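Local coordinates for protein dermonecrotic toxin (Pasteurella multocida, PDB 2EBF) that acts as a potent mitogen and dermonecrotic toxin that induces bone resorption and is associated with severe progressive atrophic rhinitis in pigs, at residues E364-M367 with G372-F375; D383-N388 with V499-S504; A528-V531 with W537-L540. All coordinates share one frame; numbering follows the deposited sequence.

Three contacts within the PMT C2 region of this C-terminal fragment illustrate how one mixed sheet is built and covered. Contact 1 lays a helix against strand 372-376, contact 2 lays the next helix of the chain against neighbouring strand 498-502, and contact 3 pairs strands 528-531 and 537-539, a hairpin at one edge of the sheet. The centres of contacts 1 and 2 are about 10 Å apart, those of 1 and 3 about 11 Å, and those of 2 and 3 about 10 Å. Phe375, on the strand of contact 1, bridges to the other two: its ring meets Phe501 and Trp537, with Phe375 CE2 3.2 Å from Trp537 NE1. The phosphonate pocket, at Gly624 to Ser628, belongs instead to the C3 region.

Contact 1 of 3, residues E364-M367 with G372-F375; sequences EKCM and GVAF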
loop_
_atom_site.group_PDB
_atom_site.type_symbol
_atom_site.label_atom_id
_atom_site.label_comp_id
_atom_site.label_asym_id
_atom_site.label_seq_id
_atom_site.Cartn_x
_atom_site.Cartn_y
_atom_site.Cartn_z
ATOM N N GLU A 364 -27.690 18.795 -18.633
ATOM C CA GLU A 364 -28.506 17.619 -18.936
ATOM C C GLU A 364 -27.653 16.407 -19.276
ATOM O O GLU A 364 -27.927 15.311 -18.798
ATOM C CB GLU A 364 -29.480 17.902 -20.083
ATOM C CG GLU A 364 -30.685 18.725 -19.661
ATOM C CD GLU A 364 -31.395 19.410 -20.827
ATOM O OE1 GLU A 364 -31.106 19.087 -22.003
ATOM O OE2 GLU A 364 -32.249 20.284 -20.559
ATOM N N LYS A 365 -26.625 16.614 -20.097
ATOM C CA LYS A 365 -25.720 15.534 -20.484
ATOM C C LYS A 365 -24.902 15.025 -19.301
ATOM O O LYS A 365 -24.740 13.819 -19.156
ATOM C CB LYS A 365 -24.808 15.952 -21.641
ATOM C CG LYS A 365 -24.142 14.760 -22.360
ATOM C CD LYS A 365 -23.884 15.087 -23.820
ATOM C CE LYS A 365 -23.625 13.835 -24.647
ATOM N NZ LYS A 365 -24.892 13.158 -25.092
ATOM N N CYS A 366 -24.398 15.932 -18.460
ATOM C CA CYS A 366 -23.614 15.540 -17.273
ATOM C C CYS A 366 -24.459 14.745 -16.276
ATOM O O CYS A 366 -24.018 13.713 -15.744
ATOM C CB CYS A 366 -22.996 16.768 -16.577
ATOM S SG CYS A 366 -21.632 17.544 -17.509
ATOM N N MET A 367 -25.669 15.229 -16.031
ATOM C CA MET A 367 -26.558 14.588 -15.075
ATOM C C MET A 367 -27.161 13.291 -15.627
ATOM O O MET A 367 -27.096 12.250 -14.968
ATOM C CB MET A 367 -27.644 15.561 -14.580
ATOM C CG MET A 367 -27.137 16.667 -13.622
ATOM S SD MET A 367 -26.307 16.103 -12.099
ATOM C CE MET A 367 -24.587 16.070 -12.614
ATOM N N GLY A 372 -22.410 12.378 -13.692
ATOM C CA GLY A 372 -21.556 13.203 -12.857
ATOM C C GLY A 372 -20.658 14.123 -13.650
ATOM O O GLY A 372 -20.471 13.946 -14.858
ATOM N N VAL A 373 -20.114 15.115 -12.954
ATOM C CA VAL A 373 -19.137 16.023 -13.533
ATOM C C VAL A 373 -18.273 16.579 -12.409
ATOM O O VAL A 373 -18.725 16.699 -11.275
ATOM C CB VAL A 373 -19.807 17.166 -14.367
ATOM C CG1 VAL A 373 -20.696 18.046 -13.508
ATOM C CG2 VAL A 373 -18.755 18.007 -15.104
ATOM N N ALA A 374 -17.018 16.883 -12.722
ATOM C CA ALA A 374 -16.139 17.522 -11.757
ATOM C C ALA A 374 -15.811 18.934 -12.201
ATOM O O ALA A 374 -15.676 19.217 -13.401
ATOM C CB ALA A 374 -14.859 16.722 -11.559
ATOM N N PHE A 375 -15.679 19.812 -11.212
ATOM C CA PHE A 375 -15.256 21.179 -11.437
ATOM C C PHE A 375 -13.954 21.378 -10.708
ATOM O O PHE A 375 -13.780 20.888 -9.591
ATOM C CB PHE A 375 -16.231 22.166 -10.802
ATOM C CG PHE A 375 -17.534 22.304 -11.517
ATOM C CD1 PHE A 375 -18.620 21.504 -11.173
ATOM C CD2 PHE A 375 -17.700 23.278 -12.493
ATOM C CE1 PHE A 375 -19.848 21.648 -11.816
ATOM C CE2 PHE A 375 -18.926 23.430 -13.149
ATOM C CZ PHE A 375 -20.002 22.617 -12.799
#
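Cys366 and Val373 make the main side-chain meeting between helix 359-370 and the strand that follows it. The sulfur lies alongside the branched end of the valine, with Cys366 SG 3.7 Å from Val373 CB and much the same distance from Val373 CG2. The other methyl, CG1, lies against both CB (Cys366 CB to Val373 CG1 4.0 Å) and the sulfur. With SG anti to the carbonyl carbon (chi1 -71°), the sulfur swings off the helix onto the valine, and the two short side chains fit flank to flank.

Met367 takes a more roundabout path. Its CB starts away from the strand, but the chain bends at chi2 (-58°) and again at chi3 (92°), which brings the terminal methyl back. Met367 CE thereby comes within 4.2 Å of Gly372 CA and just reaches Val373 CG1 at 4.5 Å, so the methyl covers the backbone at the start of the strand. At the same place the main chains approach closely, with Cys366 O 2.9 Å from Gly372 N. The carbonyl oxygen of Gly372 is buried here and has no hydrogen-bond partner in the model.

Beyond this first shell, neighbouring strands hold the valine in position. Val499 touches both Met367 and Val373, Thr529 packs on Val373 from the other adjacent strand, and backbone hydrogen bonds tie Val373 to Val500 and Ala374 to Thr529.

The helix runs on to residue 370, and a single residue links it to an interior strand, whose neighbours 498-502 and 528-531 both run parallel to it. A helix that delivers the chain into a parallel strand and packs back on that strand's first residues is characteristic of alpha/beta folds, here within the PMT C2 region.

Contact 2 of 3, residues D383-N388 with V499-S504; sequences DFFLNN and VVFADS
Phe385 sets one face of its ring against Phe501, which arrives edge first. The two rings form an offset edge-to-face pair, with centroids 5.5 Å apart and planes inclined at 72°. Phe501 reaches in with the far corner of its ring: Phe501 CZ lies 3.7 Å from Phe385 CB, which sits near the plane of the Phe501 ring, and is equally close to Phe385 CG. Because that corner falls over the CB, CG and CD1 side of Phe385, the approach is displaced from the ring centre, while Phe501 CE2 stands over the same face.

Val499 comes to meet Phe385 from the opposite direction, over the same face as Phe501. It shares that face: Val499 CG1 stands over it, and Val499 CG2 comes 3.7 Å from Phe385 CE2. Phe385 thus spans two residues that alternate along one side of strand 498-502. Its reach comes from the first torsion, which puts CG anti to the backbone N (chi1 173°) and sends the ring from helix 379-387 down to the strand.

Neighbouring elements enclose the group. Leu446 of helix 442-452 touches both phenylalanines, Phe392 meets the Phe385 ring, and Phe375 of the adjacent strand meets Phe501. Where strand 498-502 ends, Asp503 takes the N-cap position and its side chain caps a backbone N of the short helix 504-507.

No hydrogen bond passes between the two segments, and all three touching residues are buried. This contact between the helix and strand 498-502 therefore rests on dispersion and the exclusion of water, to which the pair adds a modest electrostatic preference: the positively polarised C-H edge of Phe501 is turned to the pi cloud of Phe385, which may bias the angle between the rings.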
loop_
_atom_site.group_PDB
_atom_site.type_symbol
_atom_site.label_atom_id
_atom_site.label_comp_id
_atom_site.label_asym_id
_atom_site.label_seq_id
_atom_site.Cartn_x
_atom_site.Cartn_y
_atom_site.Cartn_z
ATOM N N ASP A 383 -19.395 29.283 -7.922
ATOM C CA ASP A 383 -20.416 30.290 -8.245
ATOM C C ASP A 383 -21.236 29.928 -9.484
ATOM O O ASP A 383 -22.457 30.096 -9.488
ATOM C CB ASP A 383 -19.790 31.678 -8.394
ATOM C CG ASP A 383 -19.351 32.270 -7.062
ATOM O OD1 ASP A 383 -19.992 31.991 -6.025
ATOM O OD2 ASP A 383 -18.368 33.032 -7.049
ATOM N N PHE A 384 -20.568 29.432 -10.528
ATOM C CA PHE A 384 -21.260 28.943 -11.727
ATOM C C PHE A 384 -22.244 27.818 -11.394
ATOM O O PHE A 384 -23.386 27.814 -11.853
ATOM C CB PHE A 384 -20.255 28.444 -12.776
ATOM C CG PHE A 384 -20.906 27.858 -13.993
ATOM C CD1 PHE A 384 -21.197 26.498 -14.058
ATOM C CD2 PHE A 384 -21.251 28.669 -15.069
ATOM C CE1 PHE A 384 -21.818 25.963 -15.170
ATOM C CE2 PHE A 384 -21.870 28.137 -16.190
ATOM C CZ PHE A 384 -22.161 26.786 -16.237
ATOM N N PHE A 385 -21.778 26.851 -10.607
ATOM C CA PHE A 385 -22.618 25.740 -10.177
ATOM C C PHE A 385 -23.849 26.270 -9.427
ATOM O O PHE A 385 -24.995 25.938 -9.760
ATOM C CB PHE A 385 -21.807 24.769 -9.301
ATOM C CG PHE A 385 -22.634 23.693 -8.685
ATOM C CD1 PHE A 385 -22.896 23.697 -7.318
ATOM C CD2 PHE A 385 -23.192 22.693 -9.478
ATOM C CE1 PHE A 385 -23.687 22.715 -6.750
ATOM C CE2 PHE A 385 -23.993 21.703 -8.908
ATOM C CZ PHE A 385 -24.232 21.711 -7.547
ATOM N N LEU A 386 -23.610 27.131 -8.442
ATOM C CA LEU A 386 -24.707 27.688 -7.646
ATOM C C LEU A 386 -25.686 28.497 -8.489
ATOM O O LEU A 386 -26.893 28.420 -8.271
ATOM C CB LEU A 386 -24.179 28.508 -6.458
ATOM C CG LEU A 386 -23.355 27.711 -5.437
ATOM C CD1 LEU A 386 -22.879 28.591 -4.318
ATOM C CD2 LEU A 386 -24.158 26.540 -4.895
ATOM N N ASN A 387 -25.165 29.250 -9.458
ATOM C CA ASN A 387 -26.010 30.024 -10.386
ATOM C C ASN A 387 -26.900 29.168 -11.286
ATOM O O ASN A 387 -27.916 29.640 -11.791
ATOM C CB ASN A 387 -25.153 30.949 -11.254
ATOM C CG ASN A 387 -24.589 32.123 -10.475
ATOM O OD1 ASN A 387 -23.616 32.748 -10.898
ATOM N ND2 ASN A 387 -25.185 32.417 -9.325
ATOM N N ASN A 388 -26.510 27.911 -11.477
ATOM C CA ASN A 388 -27.267 26.983 -12.302
ATOM C C ASN A 388 -27.818 25.811 -11.504
ATOM O O ASN A 388 -28.230 24.803 -12.074
ATOM C CB ASN A 388 -26.396 26.485 -13.459
ATOM C CG ASN A 388 -26.027 27.598 -14.412
ATOM O OD1 ASN A 388 -24.907 28.080 -14.394
ATOM N ND2 ASN A 388 -26.990 28.039 -15.222
ATOM N N VAL A 499 -21.896 15.967 -8.303
ATOM C CA VAL A 499 -20.908 16.936 -8.749
ATOM C C VAL A 499 -19.755 16.921 -7.743
ATOM O O VAL A 499 -19.987 16.863 -6.535
ATOM C CB VAL A 499 -21.522 18.359 -8.824
ATOM C CG1 VAL A 499 -20.445 19.398 -9.063
ATOM C CG2 VAL A 499 -22.622 18.431 -9.896
ATOM N N VAL A 500 -18.516 16.958 -8.235
ATOM C CA VAL A 500 -17.342 16.989 -7.358
ATOM C C VAL A 500 -16.533 18.249 -7.611
ATOM O O VAL A 500 -16.350 18.653 -8.762
ATOM C CB VAL A 500 -16.391 15.770 -7.568
ATOM C CG1 VAL A 500 -15.392 15.629 -6.396
ATOM C CG2 VAL A 500 -17.156 14.504 -7.718
ATOM N N PHE A 501 -16.043 18.854 -6.531
ATOM C CA PHE A 501 -15.117 19.975 -6.616
ATOM C C PHE A 501 -13.770 19.556 -6.056
ATOM O O PHE A 501 -13.678 19.109 -4.912
ATOM C CB PHE A 501 -15.655 21.184 -5.844
ATOM C CG PHE A 501 -16.900 21.766 -6.437
ATOM C CD1 PHE A 501 -16.817 22.772 -7.404
ATOM C CD2 PHE A 501 -18.158 21.306 -6.041
ATOM C CE1 PHE A 501 -17.960 23.314 -7.964
ATOM C CE2 PHE A 501 -19.321 21.846 -6.590
ATOM C CZ PHE A 501 -19.229 22.847 -7.556
ATOM N N ALA A 502 -12.726 19.717 -6.862
ATOM C CA ALA A 502 -11.399 19.247 -6.488
ATOM C C ALA A 502 -10.296 20.030 -7.176
ATOM O O ALA A 502 -10.496 20.577 -8.263
ATOM C CB ALA A 502 -11.257 17.754 -6.802
ATOM N N ASP A 503 -9.136 20.072 -6.524
ATOM C CA ASP A 503 -7.932 20.692 -7.055
ATOM C C ASP A 503 -7.569 20.029 -8.391
ATOM O O ASP A 503 -7.809 18.832 -8.586
ATOM C CB ASP A 503 -6.815 20.551 -6.004
ATOM C CG ASP A 503 -5.573 21.336 -6.350
ATOM O OD1 ASP A 503 -4.720 20.789 -7.082
ATOM O OD2 ASP A 503 -5.433 22.482 -5.864
ATOM N N SER A 504 -7.028 20.800 -9.334
ATOM C CA SER A 504 -6.717 20.237 -10.661
ATOM C C SER A 504 -5.775 19.027 -10.623
ATOM O O SER A 504 -5.913 18.100 -11.425
ATOM C CB SER A 504 -6.190 21.318 -11.603
ATOM O OG SER A 504 -7.274 22.126 -12.056
#

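Contact 3 of 3, residues A528-V531 with W537-L540; sequences ATVV and WQFL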
loop_
_atom_site.group_PDB
_atom_site.type_symbol
_atom_site.label_atom_id
_atom_site.label_comp_id
_atom_site.label_asym_id
_atom_site.label_seq_id
_atom_site.Cartn_x
_atom_site.Cartn_y
_atom_site.Cartn_z
ATOM N N ALA A 528 -13.731 16.287 -16.368
ATOM C CA ALA A 528 -13.310 17.425 -15.537
ATOM C C ALA A 528 -13.524 18.744 -16.266
ATOM O O ALA A 528 -13.296 18.847 -17.480
ATOM C CB ALA A 528 -11.867 17.298 -15.114
ATOM N N THR A 529 -13.932 19.759 -15.514
ATOM C CA THR A 529 -14.242 21.066 -16.100
ATOM C C THR A 529 -13.676 22.224 -15.289
ATOM O O THR A 529 -13.243 22.050 -14.152
ATOM C CB THR A 529 -15.768 21.284 -16.273
ATOM O OG1 THR A 529 -16.404 21.348 -14.990
ATOM C CG2 THR A 529 -16.398 20.194 -17.122
ATOM N N VAL A 530 -13.690 23.407 -15.899
ATOM C CA VAL A 530 -13.251 24.642 -15.255
ATOM C C VAL A 530 -14.148 25.779 -15.732
ATOM O O VAL A 530 -14.721 25.713 -16.821
ATOM C CB VAL A 530 -11.769 25.020 -15.616
ATOM C CG1 VAL A 530 -10.773 24.151 -14.886
ATOM C CG2 VAL A 530 -11.532 24.966 -17.130
ATOM N N VAL A 531 -14.250 26.825 -14.922
ATOM C CA VAL A 531 -14.977 28.026 -15.322
ATOM C C VAL A 531 -13.992 29.192 -15.512
ATOM O O VAL A 531 -13.274 29.562 -14.582
ATOM C CB VAL A 531 -16.124 28.369 -14.322
ATOM C CG1 VAL A 531 -16.899 29.619 -14.762
ATOM C CG2 VAL A 531 -17.079 27.183 -14.187
ATOM N N TRP A 537 -17.827 27.893 -19.168
ATOM C CA TRP A 537 -17.674 26.568 -18.578
ATOM C C TRP A 537 -17.070 25.647 -19.623
ATOM O O TRP A 537 -17.690 25.374 -20.641
ATOM C CB TRP A 537 -19.044 26.060 -18.151
ATOM C CG TRP A 537 -19.075 24.729 -17.467
ATOM C CD1 TRP A 537 -18.086 24.154 -16.727
ATOM C CD2 TRP A 537 -20.189 23.834 -17.415
ATOM N NE1 TRP A 537 -18.506 22.938 -16.236
ATOM C CE2 TRP A 537 -19.796 22.719 -16.640
ATOM C CE3 TRP A 537 -21.484 23.864 -17.952
ATOM C CZ2 TRP A 537 -20.651 21.640 -16.390
ATOM C CZ3 TRP A 537 -22.337 22.790 -17.695
ATOM C CH2 TRP A 537 -21.911 21.694 -16.927
ATOM N N GLN A 538 -15.859 25.163 -19.369
ATOM C CA GLN A 538 -15.167 24.379 -20.380
ATOM C C GLN A 538 -14.520 23.117 -19.860
ATOM O O GLN A 538 -14.235 22.998 -18.672
ATOM C CB GLN A 538 -14.128 25.236 -21.097
ATOM C CG GLN A 538 -13.127 25.891 -20.189
ATOM C CD GLN A 538 -12.627 27.216 -20.743
ATOM O OE1 GLN A 538 -13.075 27.676 -21.798
ATOM N NE2 GLN A 538 -11.688 27.834 -20.033
ATOM N N PHE A 539 -14.293 22.196 -20.789
ATOM C CA PHE A 539 -13.641 20.928 -20.527
ATOM C C PHE A 539 -12.187 21.139 -20.133
ATOM O O PHE A 539 -11.509 22.030 -20.656
ATOM C CB PHE A 539 -13.741 20.060 -21.777
ATOM C CG PHE A 539 -13.124 18.697 -21.637
ATOM C CD1 PHE A 539 -12.048 18.330 -22.438
ATOM C CD2 PHE A 539 -13.628 17.777 -20.724
ATOM C CE1 PHE A 539 -11.483 17.065 -22.328
ATOM C CE2 PHE A 539 -13.064 16.503 -20.606
ATOM C CZ PHE A 539 -11.993 16.153 -21.401
ATOM N N LEU A 540 -11.728 20.308 -19.206
ATOM C CA LEU A 540 -10.355 20.308 -18.747
ATOM C C LEU A 540 -9.719 18.987 -19.207
ATOM O O LEU A 540 -9.890 17.973 -18.548
ATOM C CB LEU A 540 -10.347 20.375 -17.224
ATOM C CG LEU A 540 -9.381 21.206 -16.388
ATOM C CD1 LEU A 540 -9.153 20.451 -15.083
ATOM C CD2 LEU A 540 -8.054 21.464 -17.075
HETATM O O HOH W 1 -11.248 15.732 -17.863
#
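Trp537 leans across the hairpin toward Thr529, with CG anti to its own backbone nitrogen (chi1 -177°). After CB and CG, Trp537 CD1 passes 3.7 Å from Val530 O, which lies near the indole plane, and 4.1 Å from Val531 CG2. The next atom carries the side-chain bond: Trp537 NE1 donates to Thr529 OG1 at 2.9 Å, with an N-H...O angle of 160° and the oxygen only 8° out of the ring plane. The indole also meets the rings of Phe354, Phe375 and Phe384, which belong to helix 350-356, strand 372-376 and helix 379-387.

Beneath the indole the strands pair in antiparallel fashion. Val530 and Gln538 form the hydrogen-bonded pair: Val530 N reaches Gln538 O at 2.9 Å, and Gln538 N returns to Val530 O at 2.8 Å. Further along, Leu540 N binds Ala528 O at 2.8 Å, and a water bridges Ala528 N to Leu540 O.

The side of the sheet turned from the indole carries Val530, whose two methyls are used separately. Val530 CG2 rests 3.6 Å from Gln538 CG, whereas Val530 CG1 meets Leu540 CG, also at 3.6 Å, the two side chains crossing at about a right angle. Gln538 extends beyond this to a weak bond from NE2 to Asp532.

Thr529 OG1 has a second role, donating to Ala374 O on the neighbouring parallel strand. Accepting from the indole while giving its proton to a carbonyl, the buried hydroxyl is satisfied on both counts; the relay couples the edge strand to the sheet interior and should restrict the rotation of both threonine and tryptophan.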